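Local coordinates for hypothetical protein BA_2335 (Bacillus anthracis, PDB 4H4N) that is of unknown function and folds as a small all-beta domain of two antiparallel sheets packed against each other, at residues K20-G25 and E58-S63; V13-K18 and S41-Q46; I9-P14 and V34-Q39. One frame throughout, in Å; residues are numbered along the deposited sequence.

How the interactions relate
The three contacts hold together a fold of two antiparallel sheets. Interaction 1 lies within the three-stranded sheet and pairs strand 17-24 with strand 56-63. Interaction 2 joins the two strands of the smaller sheet and includes the turn leading into strand 17-24. Interaction 3 packs the smaller sheet on the larger one and shares V13 and P14 with interaction 2; their centres are about 6 Å apart. Interactions 1 and 3, with centres about 10 Å apart, meet where F11 touches V21 and T59. A probable hydrogen bond, R62 O to K18 N at 2.8 Å, links interactions 1 and 2, whose centres are about 14 Å apart. No active site is known; the sulfate sits at interaction 1.

Interaction 1. Residues K20-G25 and E58-S63; sequences KVTFFG and ETEVRS. With SO4 (sulfate ion), chain F.
The side chain of K20 crosses that of R62 at about a right angle, with K20 CE 4.1 Å from R62 CG. The K20 chain is extended. R62 is bent at chi2 (-59°), and its guanidinium comes round near the K20 ammonium. A sulfate ion bridges the two cationic groups. K20 NZ donates to sulfate O2 at 2.6 Å. R62 NH1 reaches sulfate O1 at 3.1 Å, in the guanidinium plane and almost straight at 176°. R62 NH2 meets sulfate O3 at 2.6 Å. The same NH2 forms a salt bridge to E60 OE2 at 3.0 Å, which it meets from above the carboxylate plane. The other carboxylate oxygen, E60 OE1, bonds a water that also joins K20 O and T22 OG1; the water lies 2.7 Å from T22 OG1. The T22 hydroxyl has a further partner in N33.

The backbones that carry these side chains form a regular antiparallel pair. K20 with E60 and T22 with E58 are hydrogen-bonded pairs, each with two N-H...O bonds. V21 with T59 is the non-hydrogen-bonded pair between them. Their side chains are on the other face of the sheet and lie side by side, V21 CG2 4.1 Å from T59 CG2, next to F11. Further along, E58 CG packs on F24 CE2 at 3.7 Å. E58 OE2 then pairs with K56, which also makes a cation-pi contact with the F24 ring.

The sheet therefore has a largely polar face, which also carries F24, and a face that meets the smaller sheet. Two like charges stand close together on the polar face. The sulfate and E60 probably offset their repulsion. The ion probably comes from the crystallisation liquor, so no natural ligand follows from it.

Interaction 2. Residues V13-K18 and S41-Q46; sequences VPPNSK and STPKCQ
A type II beta turn from P14 to S17 carries the chain out of the two-stranded sheet. Its last two residues, N16 and S17, both face N38 and so form a G1 beta bulge. N16 has the left-handed backbone (phi 56°) that the third position of such a turn takes.

The ring of P15, the second residue of the turn, lies against the loop 41-43. Its CB rests on S41 O at 3.4 Å. CG, the tip of the ring, meets the peptide that follows, 3.7 Å from T42 C. The same CG touches P43 CD at 4.1 Å, so the two proline rings touch through single ring carbons. CD closes the ring near P43 N, also at 4.1 Å.

Beside this packing, V13 and K44 form an antiparallel hydrogen-bonded pair. V13 N gives a nearly straight bond (176°) to K44 O at 2.8 Å. K44 N returns one to V13 O at 3.1 Å. The next residue, C45, is linked covalently to beta-mercaptoethanol, probably from the crystallisation liquor.

Both segments are braced from within. S17 OG donates to P15 O at 2.8 Å, across the turn. The K44 chain folds back on its own loop, where NZ donates to T42 OG1 and to P43 O, the latter at 2.5 Å from above the carbonyl plane.

Interaction 3. Residues I9-P14 and V34-Q39; sequences IAFKVP and VSIINQ
N38 ND2 is gripped by three carbonyl oxygens of unequal weight. The strongest partner is T42 O, in the loop before strand 44-48. Second, N38 ND2 donates to V13 O at 3.1 Å, from above the plane of that carbonyl. P14 O, 3.2 Å from N38 ND2, is a weak third that must share one of the two hydrogens. N38 OD1 accepts from L40 N. With partners at both ends, the rotation of this buried amide is well fixed. CG stands anti to the backbone N (chi1 179°), which sends the amide across to the end of strand 9-13. One side chain thus ties the end of strand 9-13 and the start of the 14-17 turn to the 41-43 loop and to L40 just beyond its own strand.

Apolar contacts continue from here towards the start of both strands. V13 and N38 slide past each other in opposite directions, and V13 CG1 presses on N38 CB at 3.5 Å. The other branch of V13 turns to I36, with V13 CG2 3.7 Å from I36 CG2; the two cross obliquely. I36 CD1 lies 4.1 Å from F11 CB and equally near F11 CD2. F11 and I36 cross at about a right angle. I36 therefore touches both V13 and F11, one methyl to each.

The two strand segments do not pair. Their axes come no closer than 7.9 Å and differ in direction by 42°. They belong to two different sheets, whose side chains pack against each other. No helix takes part in the fold. I36 also packs on Q46 and I48 of strand 44-48. F11 meets L19 and V21 of strand 17-24, and its ring is edge-to-face with Y57 of strand 56-63.

Interaction 1. Residues K20-G25 and E58-S63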
ATOM      1  N   LYS A  20       3.713  -0.819   0.870  0.60  7.84           N
ATOM      2  CA  LYS A  20       3.333  -2.017   0.130  0.60  8.35           C
ATOM      3  C   LYS A  20       2.028  -2.537   0.707  0.60  7.87           C
ATOM      4  O   LYS A  20       1.986  -2.884   1.882  0.60  8.87           O
ATOM      5  CB  LYS A  20       4.425  -3.077   0.246  0.60  9.99           C
ATOM      6  CG  LYS A  20       5.792  -2.642  -0.294  0.60 12.49           C
ATOM      7  CD  LYS A  20       6.798  -3.797  -0.271  0.60 16.86           C
ATOM      8  CE  LYS A  20       8.112  -3.450  -0.946  0.60 19.52           C
ATOM      9  NZ  LYS A  20       8.956  -4.663  -1.156  0.60 21.86           N
ATOM     10  N   VAL A  21       0.990  -2.613  -0.123  1.00  8.03           N
ATOM     11  CA  VAL A  21      -0.331  -3.049   0.286  1.00  8.27           C
ATOM     12  C   VAL A  21      -0.567  -4.432  -0.319  1.00  7.99           C
ATOM     13  O   VAL A  21      -0.476  -4.601  -1.529  1.00  9.88           O
ATOM     14  CB  VAL A  21      -1.416  -2.072  -0.211  1.00  9.49           C
ATOM     15  CG1 VAL A  21      -2.790  -2.501   0.276  1.00 10.85           C
ATOM     16  CG2 VAL A  21      -1.098  -0.633   0.219  1.00 11.23           C
ATOM     17  N   THR A  22      -0.837  -5.414   0.529  1.00  7.71           N
ATOM     18  CA  THR A  22      -1.129  -6.766   0.090  1.00  7.98           C
ATOM     19  C   THR A  22      -2.598  -7.061   0.320  1.00  7.33           C
ATOM     20  O   THR A  22      -3.115  -6.855   1.411  1.00  7.90           O
ATOM     21  CB  THR A  22      -0.268  -7.783   0.857  1.00  9.09           C
ATOM     22  OG1 THR A  22       1.113  -7.466   0.687  1.00 11.85           O
ATOM     23  CG2 THR A  22      -0.515  -9.182   0.342  1.00 10.76           C
ATOM     24  N   PHE A  23      -3.264  -7.540  -0.722  1.00  7.22           N
ATOM     25  CA  PHE A  23      -4.664  -7.938  -0.665  1.00  7.53           C
ATOM     26  C   PHE A  23      -4.748  -9.445  -0.507  1.00  7.95           C
ATOM     27  O   PHE A  23      -4.050 -10.187  -1.204  1.00  9.15           O
ATOM     28  CB  PHE A  23      -5.383  -7.516  -1.958  1.00  8.17           C
ATOM     29  CG  PHE A  23      -5.506  -6.019  -2.106  1.00  8.40           C
ATOM     30  CD1 PHE A  23      -6.539  -5.340  -1.498  1.00  9.50           C
ATOM     31  CD2 PHE A  23      -4.598  -5.286  -2.830  1.00  9.66           C
ATOM     32  CE1 PHE A  23      -6.673  -3.958  -1.623  1.00 10.65           C
ATOM     33  CE2 PHE A  23      -4.719  -3.905  -2.951  1.00 11.35           C
ATOM     34  CZ  PHE A  23      -5.759  -3.252  -2.347  1.00 11.04           C
ATOM     35  N   PHE A  24      -5.612  -9.887   0.400  1.00  7.76           N
ATOM     36  CA  PHE A  24      -5.778 -11.291   0.756  1.00  8.10           C
ATOM     37  C   PHE A  24      -7.198 -11.744   0.519  1.00  7.90           C
ATOM     38  O   PHE A  24      -8.144 -10.970   0.625  1.00  8.54           O
ATOM     39  CB  PHE A  24      -5.465 -11.507   2.251  1.00  8.87           C
ATOM     40  CG  PHE A  24      -4.033 -11.235   2.632  1.00  8.98           C
ATOM     41  CD1 PHE A  24      -3.067 -12.225   2.584  1.00 10.58           C
ATOM     42  CD2 PHE A  24      -3.634  -9.962   3.025  1.00  9.33           C
ATOM     43  CE1 PHE A  24      -1.760 -11.961   2.934  1.00 11.29           C
ATOM     44  CE2 PHE A  24      -2.325  -9.712   3.380  1.00 10.68           C
ATOM     45  CZ  PHE A  24      -1.394 -10.716   3.351  1.00 11.17           C
ATOM     46  N   GLY A  25      -7.343 -13.040   0.242  1.00  8.39           N
ATOM     47  CA  GLY A  25      -8.640 -13.657   0.066  1.00  8.74           C
ATOM     48  C   GLY A  25      -9.091 -14.443   1.286  1.00  8.27           C
ATOM     49  O   GLY A  25      -8.500 -14.376   2.363  1.00  8.88           O
ATOM     50  N   GLU A  58      -3.358  -5.795   4.142  1.00  7.44           N
ATOM     51  CA  GLU A  58      -2.374  -5.412   5.154  1.00  8.01           C
ATOM     52  C   GLU A  58      -1.345  -4.520   4.478  1.00  8.12           C
ATOM     53  O   GLU A  58      -1.199  -4.526   3.264  1.00  9.44           O
ATOM     54  CB  GLU A  58      -1.683  -6.623   5.770  1.00  8.75           C
ATOM     55  CG  GLU A  58      -2.619  -7.597   6.431  1.00  9.58           C
ATOM     56  CD  GLU A  58      -3.241  -7.131   7.744  1.00 11.06           C
ATOM     57  OE1 GLU A  58      -2.915  -6.048   8.264  1.00 12.35           O
ATOM     58  OE2 GLU A  58      -4.084  -7.897   8.263  1.00 13.81           O
ATOM     59  N   THR A  59      -0.634  -3.743   5.271  1.00  8.64           N
ATOM     60  CA  THR A  59       0.369  -2.834   4.771  1.00  8.95           C
ATOM     61  C   THR A  59       1.719  -3.060   5.423  1.00  8.37           C
ATOM     62  O   THR A  59       1.825  -3.496   6.575  1.00  9.47           O
ATOM     63  CB  THR A  59      -0.047  -1.363   4.975  1.00 10.63           C
ATOM     64  OG1 THR A  59      -0.134  -1.075   6.368  1.00 14.13           O
ATOM     65  CG2 THR A  59      -1.375  -1.071   4.333  1.00 12.25           C
ATOM     66  N   GLU A  60       2.754  -2.708   4.676  1.00  8.39           N
ATOM     67  CA  GLU A  60       4.134  -2.721   5.114  1.00  9.17           C
ATOM     68  C   GLU A  60       4.793  -1.438   4.648  1.00  8.15           C
ATOM     69  O   GLU A  60       4.524  -0.964   3.556  1.00  9.91           O
ATOM     70  CB  GLU A  60       4.920  -3.884   4.460  1.00 10.41           C
ATOM     71  CG  GLU A  60       4.501  -5.242   4.905  1.00 11.28           C
ATOM     72  CD  GLU A  60       5.113  -6.313   4.053  1.00 12.14           C
ATOM     73  OE1 GLU A  60       4.698  -6.429   2.872  1.00 15.30           O
ATOM     74  OE2 GLU A  60       5.964  -7.087   4.559  1.00 11.63           O
ATOM     75  N   VAL A  61       5.725  -0.930   5.443  1.00  8.67           N
ATOM     76  CA  VAL A  61       6.510   0.250   5.090  1.00  9.17           C
ATOM     77  C   VAL A  61       7.948  -0.164   4.869  1.00  8.51           C
ATOM     78  O   VAL A  61       8.517  -0.895   5.682  1.00 10.23           O
ATOM     79  CB  VAL A  61       6.446   1.292   6.223  1.00 10.78           C
ATOM     80  CG1 VAL A  61       7.382   2.471   5.925  1.00 12.52           C
ATOM     81  CG2 VAL A  61       5.039   1.750   6.467  1.00 13.12           C
ATOM     82  N   ARG A  62       8.537   0.312   3.781  1.00  8.59           N
ATOM     83  CA  ARG A  62       9.940   0.103   3.515  1.00  8.96           C
ATOM     84  C   ARG A  62      10.591   1.454   3.245  1.00  8.64           C
ATOM     85  O   ARG A  62       9.926   2.408   2.893  1.00  8.67           O
ATOM     86  CB  ARG A  62      10.117  -0.855   2.358  1.00 10.77           C
ATOM     87  CG  ARG A  62       9.483  -2.222   2.666  1.00 12.18           C
ATOM     88  CD  ARG A  62      10.057  -2.943   3.930  1.00 13.63           C
ATOM     89  NE  ARG A  62       9.303  -4.161   4.202  1.00 13.77           N
ATOM     90  CZ  ARG A  62       9.473  -5.280   3.514  1.00 14.83           C
ATOM     91  NH1 ARG A  62      10.404  -5.349   2.578  1.00 18.59           N
ATOM     92  NH2 ARG A  62       8.743  -6.342   3.755  1.00 16.28           N
ATOM     93  N   SER A  63      11.902   1.515   3.421  1.00  9.24           N
ATOM     94  CA  SER A  63      12.634   2.743   3.273  1.00  9.67           C
ATOM     95  C   SER A  63      13.075   2.984   1.843  1.00 10.65           C
ATOM     96  O   SER A  63      13.428   2.051   1.128  1.00 12.67           O
ATOM     97  CB  SER A  63      13.875   2.676   4.155  1.00 10.52           C
ATOM     98  OG  SER A  63      14.649   3.854   4.081  1.00 12.57           O
TER
HETATM   99  S   SO4 F 105       9.323  -8.145   0.662  0.50 32.14           S
HETATM  100  O1  SO4 F 105      10.746  -7.900   0.867  0.50 32.27           O
HETATM  101  O2  SO4 F 105       8.779  -7.058  -0.142  0.50 31.78           O
HETATM  102  O3  SO4 F 105       8.624  -8.218   1.941  0.50 31.97           O
HETATM  103  O4  SO4 F 105       9.157  -9.409  -0.049  0.50 32.37           O
HETATM  104  O   HOH W   1       2.115  -5.606   2.319  1.00 16.42           O

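Interaction 2. Residues V13-K18 and S41-Q46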
ATOM      1  N   VAL A  13       1.482   7.430   3.387  1.00  9.53           N
ATOM      2  CA  VAL A  13       2.805   6.912   3.147  1.00  9.40           C
ATOM      3  C   VAL A  13       3.778   7.754   3.960  1.00  9.18           C
ATOM      4  O   VAL A  13       3.847   8.964   3.784  1.00  9.30           O
ATOM      5  CB  VAL A  13       3.186   6.931   1.677  1.00 10.13           C
ATOM      6  CG1 VAL A  13       4.507   6.214   1.467  1.00 11.35           C
ATOM      7  CG2 VAL A  13       2.074   6.311   0.823  1.00 12.33           C
ATOM      8  N   PRO A  14       4.546   7.135   4.862  1.00  9.58           N
ATOM      9  CA  PRO A  14       5.473   7.934   5.655  1.00 10.10           C
ATOM     10  C   PRO A  14       6.564   8.572   4.815  1.00  9.21           C
ATOM     11  O   PRO A  14       6.789   8.182   3.665  1.00  9.00           O
ATOM     12  CB  PRO A  14       6.070   6.909   6.634  1.00 11.16           C
ATOM     13  CG  PRO A  14       5.088   5.815   6.697  1.00 11.84           C
ATOM     14  CD  PRO A  14       4.506   5.737   5.315  1.00 10.35           C
ATOM     15  N   PRO A  15       7.251   9.565   5.374  1.00  9.39           N
ATOM     16  CA  PRO A  15       8.344  10.203   4.663  1.00  9.38           C
ATOM     17  C   PRO A  15       9.394   9.235   4.162  1.00  8.75           C
ATOM     18  O   PRO A  15       9.738   8.271   4.848  1.00  8.93           O
ATOM     19  CB  PRO A  15       8.970  11.123   5.730  1.00 10.38           C
ATOM     20  CG  PRO A  15       7.856  11.400   6.686  1.00 11.71           C
ATOM     21  CD  PRO A  15       7.094  10.115   6.731  1.00 10.41           C
ATOM     22  N   ASN A  16       9.893   9.476   2.963  0.70  8.67           N
ATOM     23  CA  ASN A  16      11.046   8.723   2.470  0.70  9.21           C
ATOM     24  C   ASN A  16      10.804   7.226   2.500  0.70  8.60           C
ATOM     25  O   ASN A  16      11.686   6.456   2.891  0.70  9.32           O
ATOM     26  CB  ASN A  16      12.278   9.088   3.313  0.70 10.30           C
ATOM     27  CG  ASN A  16      12.574  10.549   3.265  0.70 12.93           C
ATOM     28  OD1 ASN A  16      12.747  11.101   2.193  0.70 16.07           O
ATOM     29  ND2 ASN A  16      12.601  11.193   4.414  0.70 16.47           N
ATOM     30  N   SER A  17       9.619   6.813   2.062  1.00  8.06           N
ATOM     31  CA  SER A  17       9.223   5.428   2.200  1.00  7.91           C
ATOM     32  C   SER A  17       8.414   4.939   1.012  1.00  7.67           C
ATOM     33  O   SER A  17       7.889   5.709   0.209  1.00  8.62           O
ATOM     34  CB  SER A  17       8.352   5.250   3.465  1.00  8.59           C
ATOM     35  OG  SER A  17       9.027   5.598   4.651  1.00  9.72           O
ATOM     36  N   LYS A  18       8.315   3.618   0.937  1.00  7.54           N
ATOM     37  CA  LYS A  18       7.419   2.915   0.048  1.00  7.88           C
ATOM     38  C   LYS A  18       6.429   2.143   0.914  1.00  7.89           C
ATOM     39  O   LYS A  18       6.822   1.422   1.825  1.00  9.91           O
ATOM     40  CB  LYS A  18       8.194   1.941  -0.845  1.00  9.00           C
ATOM     41  CG  LYS A  18       7.282   1.093  -1.741  1.00 11.10           C
ATOM     42  CD  LYS A  18       8.001   0.071  -2.573  1.00 12.97           C
ATOM     43  CE  LYS A  18       8.781   0.738  -3.665  1.00 15.13           C
ATOM     44  NZ  LYS A  18       9.202  -0.250  -4.712  1.00 15.48           N
ATOM     45  N   SER A  41       9.833  14.480   2.541  1.00 11.00           N
ATOM     46  CA  SER A  41      10.202  14.435   3.946  1.00 11.97           C
ATOM     47  C   SER A  41       9.012  14.539   4.884  1.00 11.47           C
ATOM     48  O   SER A  41       9.207  14.513   6.102  1.00 12.34           O
ATOM     49  CB  SER A  41      11.182  15.561   4.270  1.00 13.36           C
ATOM     50  OG  SER A  41      10.555  16.827   4.229  1.00 15.91           O
ATOM     51  N   THR A  42       7.809  14.638   4.318  1.00 11.58           N
ATOM     52  CA  THR A  42       6.566  14.747   5.046  1.00 12.21           C
ATOM     53  C   THR A  42       5.660  13.592   4.625  1.00 11.84           C
ATOM     54  O   THR A  42       5.796  13.075   3.518  1.00 11.94           O
ATOM     55  CB  THR A  42       5.882  16.104   4.709  1.00 14.03           C
ATOM     56  OG1 THR A  42       5.814  16.256   3.286  1.00 16.69           O
ATOM     57  CG2 THR A  42       6.678  17.250   5.296  1.00 15.13           C
ATOM     58  N   PRO A  43       4.714  13.186   5.492  1.00 12.05           N
ATOM     59  CA  PRO A  43       3.795  12.110   5.102  1.00 12.00           C
ATOM     60  C   PRO A  43       2.892  12.571   3.992  1.00 12.42           C
ATOM     61  O   PRO A  43       2.584  13.766   3.875  1.00 14.29           O
ATOM     62  CB  PRO A  43       2.979  11.838   6.375  1.00 13.31           C
ATOM     63  CG  PRO A  43       3.569  12.688   7.457  1.00 14.94           C
ATOM     64  CD  PRO A  43       4.446  13.699   6.845  1.00 13.28           C
ATOM     65  N   LYS A  44       2.468  11.632   3.162  0.50 12.55           N
ATOM     66  CA  LYS A  44       1.613  11.953   2.044  0.50 13.62           C
ATOM     67  C   LYS A  44       0.523  10.914   1.877  0.50 12.80           C
ATOM     68  O   LYS A  44       0.773   9.725   1.996  0.50 13.95           O
ATOM     69  CB  LYS A  44       2.457  12.074   0.783  0.50 14.82           C
ATOM     70  CG  LYS A  44       3.361  13.303   0.803  0.50 16.45           C
ATOM     71  CD  LYS A  44       2.565  14.607   0.770  0.50 18.07           C
ATOM     72  CE  LYS A  44       3.379  15.787   1.280  0.50 19.61           C
ATOM     73  NZ  LYS A  44       3.377  15.896   2.748  0.50 20.15           N
ATOM     74  N   CYS A  45      -0.693  11.368   1.601  1.00 12.76           N
ATOM     75  CA  CYS A  45      -1.819  10.482   1.393  1.00 12.88           C
ATOM     76  C   CYS A  45      -1.986  10.223  -0.097  1.00 12.35           C
ATOM     77  O   CYS A  45      -1.870  11.132  -0.915  1.00 13.88           O
ATOM     78  CB  CYS A  45      -3.092  11.124   1.986  1.00 14.03           C
ATOM     79  SG  CYS A  45      -4.578  10.112   1.922  1.00 16.18           S
ATOM     80  N   GLN A  46      -2.260   8.970  -0.442  1.00 11.90           N
ATOM     81  CA  GLN A  46      -2.536   8.559  -1.812  1.00 12.86           C
ATOM     82  C   GLN A  46      -3.682   7.577  -1.799  1.00 12.37           C
ATOM     83  O   GLN A  46      -3.754   6.725  -0.909  1.00 12.96           O
ATOM     84  CB  GLN A  46      -1.305   7.861  -2.407  1.00 14.79           C
ATOM     85  CG  GLN A  46      -1.527   7.064  -3.684  1.00 18.95           C
ATOM     86  CD  GLN A  46      -1.497   7.941  -4.886  1.00 22.35           C
ATOM     87  OE1 GLN A  46      -0.648   8.832  -4.988  1.00 26.81           O
ATOM     88  NE2 GLN A  46      -2.387   7.680  -5.836  1.00 24.19           N
TER

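Interaction 3. Residues I9-P14 and V34-Q39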
ATOM      1  N   ILE A   9      -9.455   3.561  -1.740  1.00 12.49           N
ATOM      2  CA  ILE A   9      -8.930   3.264  -0.409  1.00 11.09           C
ATOM      3  C   ILE A   9      -7.739   4.207  -0.257  1.00 10.50           C
ATOM      4  O   ILE A   9      -6.866   4.254  -1.129  1.00 11.64           O
ATOM      5  CB  ILE A   9      -8.491   1.791  -0.216  1.00 11.06           C
ATOM      6  CG1 ILE A   9      -9.593   0.821  -0.622  1.00 13.06           C
ATOM      7  CG2 ILE A   9      -8.086   1.562   1.228  1.00 11.43           C
ATOM      8  CD1 ILE A   9      -9.100  -0.612  -0.726  1.00 14.56           C
ATOM      9  N   ALA A  10      -7.705   4.957   0.846  1.00 10.08           N
ATOM     10  CA  ALA A  10      -6.662   5.944   1.098  1.00  9.95           C
ATOM     11  C   ALA A  10      -5.600   5.364   2.009  1.00  9.38           C
ATOM     12  O   ALA A  10      -5.907   4.650   2.962  1.00  9.57           O
ATOM     13  CB  ALA A  10      -7.271   7.193   1.731  1.00 11.18           C
ATOM     14  N   PHE A  11      -4.356   5.759   1.751  1.00  9.81           N
ATOM     15  CA  PHE A  11      -3.188   5.321   2.503  1.00 10.40           C
ATOM     16  C   PHE A  11      -2.256   6.482   2.796  1.00 10.61           C
ATOM     17  O   PHE A  11      -2.023   7.324   1.954  1.00 11.92           O
ATOM     18  CB  PHE A  11      -2.410   4.272   1.710  1.00 11.21           C
ATOM     19  CG  PHE A  11      -3.173   3.031   1.488  1.00 11.68           C
ATOM     20  CD1 PHE A  11      -3.231   2.076   2.480  1.00 13.21           C
ATOM     21  CD2 PHE A  11      -3.862   2.818   0.320  1.00 12.81           C
ATOM     22  CE1 PHE A  11      -3.970   0.930   2.318  1.00 14.70           C
ATOM     23  CE2 PHE A  11      -4.589   1.660   0.132  1.00 14.04           C
ATOM     24  CZ  PHE A  11      -4.650   0.721   1.139  1.00 14.55           C
ATOM     25  N   LYS A  12      -1.723   6.509   4.005  1.00 10.91           N
ATOM     26  CA  LYS A  12      -0.717   7.493   4.377  1.00 11.03           C
ATOM     27  C   LYS A  12       0.647   6.848   4.217  1.00 10.83           C
ATOM     28  O   LYS A  12       0.947   5.837   4.848  1.00 13.34           O
ATOM     29  CB  LYS A  12      -0.907   7.959   5.813  1.00 11.92           C
ATOM     30  CG  LYS A  12       0.086   9.026   6.223  1.00 13.28           C
ATOM     31  CD  LYS A  12      -0.293   9.674   7.537  1.00 15.64           C
ATOM     32  CE  LYS A  12      -0.253   8.692   8.689  1.00 17.39           C
ATOM     33  NZ  LYS A  12      -0.691   9.296   9.953  1.00 18.97           N
ATOM     34  N   VAL A  13       1.482   7.430   3.387  1.00  9.53           N
ATOM     35  CA  VAL A  13       2.805   6.912   3.147  1.00  9.40           C
ATOM     36  C   VAL A  13       3.778   7.754   3.960  1.00  9.18           C
ATOM     37  O   VAL A  13       3.847   8.964   3.784  1.00  9.30           O
ATOM     38  CB  VAL A  13       3.186   6.931   1.677  1.00 10.13           C
ATOM     39  CG1 VAL A  13       4.507   6.214   1.467  1.00 11.35           C
ATOM     40  CG2 VAL A  13       2.074   6.311   0.823  1.00 12.33           C
ATOM     41  N   PRO A  14       4.546   7.135   4.862  1.00  9.58           N
ATOM     42  CA  PRO A  14       5.473   7.934   5.655  1.00 10.10           C
ATOM     43  C   PRO A  14       6.564   8.572   4.815  1.00  9.21           C
ATOM     44  O   PRO A  14       6.789   8.182   3.665  1.00  9.00           O
ATOM     45  CB  PRO A  14       6.070   6.909   6.634  1.00 11.16           C
ATOM     46  CG  PRO A  14       5.088   5.815   6.697  1.00 11.84           C
ATOM     47  CD  PRO A  14       4.506   5.737   5.315  1.00 10.35           C
ATOM     48  N   VAL A  34       0.066  -3.966  -4.299  1.00  9.43           N
ATOM     49  CA  VAL A  34       0.268  -2.675  -4.920  1.00  9.45           C
ATOM     50  C   VAL A  34       1.234  -1.888  -4.033  1.00  8.66           C
ATOM     51  O   VAL A  34       1.434  -2.231  -2.862  1.00 10.08           O
ATOM     52  CB  VAL A  34      -1.037  -1.903  -5.163  1.00 10.61           C
ATOM     53  CG1 VAL A  34      -1.982  -2.708  -6.058  1.00 12.86           C
ATOM     54  CG2 VAL A  34      -1.695  -1.535  -3.909  1.00 12.02           C
ATOM     55  N   SER A  35       1.843  -0.852  -4.563  1.00  7.92           N
ATOM     56  CA  SER A  35       2.759  -0.075  -3.774  1.00  8.29           C
ATOM     57  C   SER A  35       2.733   1.377  -4.172  1.00  7.79           C
ATOM     58  O   SER A  35       2.314   1.743  -5.271  1.00  9.00           O
ATOM     59  CB  SER A  35       4.154  -0.657  -3.853  1.00  8.22           C
ATOM     60  OG  SER A  35       4.647  -0.617  -5.183  1.00  9.04           O
ATOM     61  N   ILE A  36       3.154   2.209  -3.235  1.00  7.71           N
ATOM     62  CA  ILE A  36       3.099   3.653  -3.349  1.00  7.95           C
ATOM     63  C   ILE A  36       4.382   4.238  -2.780  1.00  7.26           C
ATOM     64  O   ILE A  36       4.745   3.924  -1.647  1.00  8.51           O
ATOM     65  CB  ILE A  36       1.907   4.253  -2.565  1.00  8.61           C
ATOM     66  CG1 ILE A  36       0.583   3.519  -2.867  1.00 10.45           C
ATOM     67  CG2 ILE A  36       1.830   5.752  -2.832  1.00 10.54           C
ATOM     68  CD1 ILE A  36      -0.516   3.855  -1.869  1.00 13.46           C
ATOM     69  N   ILE A  37       5.049   5.101  -3.523  1.00  7.58           N
ATOM     70  CA  ILE A  37       6.242   5.750  -3.019  1.00  8.21           C
ATOM     71  C   ILE A  37       5.973   7.169  -2.538  1.00  8.05           C
ATOM     72  O   ILE A  37       5.114   7.880  -3.061  1.00  9.47           O
ATOM     73  CB  ILE A  37       7.400   5.749  -4.023  1.00  9.65           C
ATOM     74  CG1 ILE A  37       7.077   6.535  -5.265  1.00 11.52           C
ATOM     75  CG2 ILE A  37       7.840   4.318  -4.323  1.00 11.53           C
ATOM     76  CD1 ILE A  37       8.245   6.678  -6.204  1.00 14.27           C
ATOM     77  N   ASN A  38       6.742   7.575  -1.542  1.00  8.05           N
ATOM     78  CA  ASN A  38       6.755   8.938  -1.058  1.00  8.28           C
ATOM     79  C   ASN A  38       8.191   9.368  -0.822  1.00  8.48           C
ATOM     80  O   ASN A  38       8.776   9.049   0.197  1.00  8.70           O
ATOM     81  CB  ASN A  38       5.948   9.094   0.216  1.00  8.48           C
ATOM     82  CG  ASN A  38       5.990  10.507   0.735  1.00  8.92           C
ATOM     83  OD1 ASN A  38       6.302  11.449  -0.008  1.00 10.29           O
ATOM     84  ND2 ASN A  38       5.684  10.671   2.014  1.00 10.19           N
ATOM     85  N   GLN A  39       8.733  10.110  -1.782  1.00  9.20           N
ATOM     86  CA  GLN A  39      10.097  10.580  -1.685  1.00  9.84           C
ATOM     87  C   GLN A  39      10.235  11.811  -0.770  1.00 10.04           C
ATOM     88  O   GLN A  39      11.362  12.234  -0.501  1.00 11.65           O
ATOM     89  CB  GLN A  39      10.623  10.951  -3.074  1.00 10.84           C
ATOM     90  CG  GLN A  39      10.073  12.252  -3.691  1.00 12.83           C
ATOM     91  CD  GLN A  39       8.722  12.145  -4.349  1.00 13.78           C
ATOM     92  OE1 GLN A  39       7.993  11.150  -4.236  1.00 16.19           O
ATOM     93  NE2 GLN A  39       8.389  13.180  -5.086  1.00 15.68           N
TER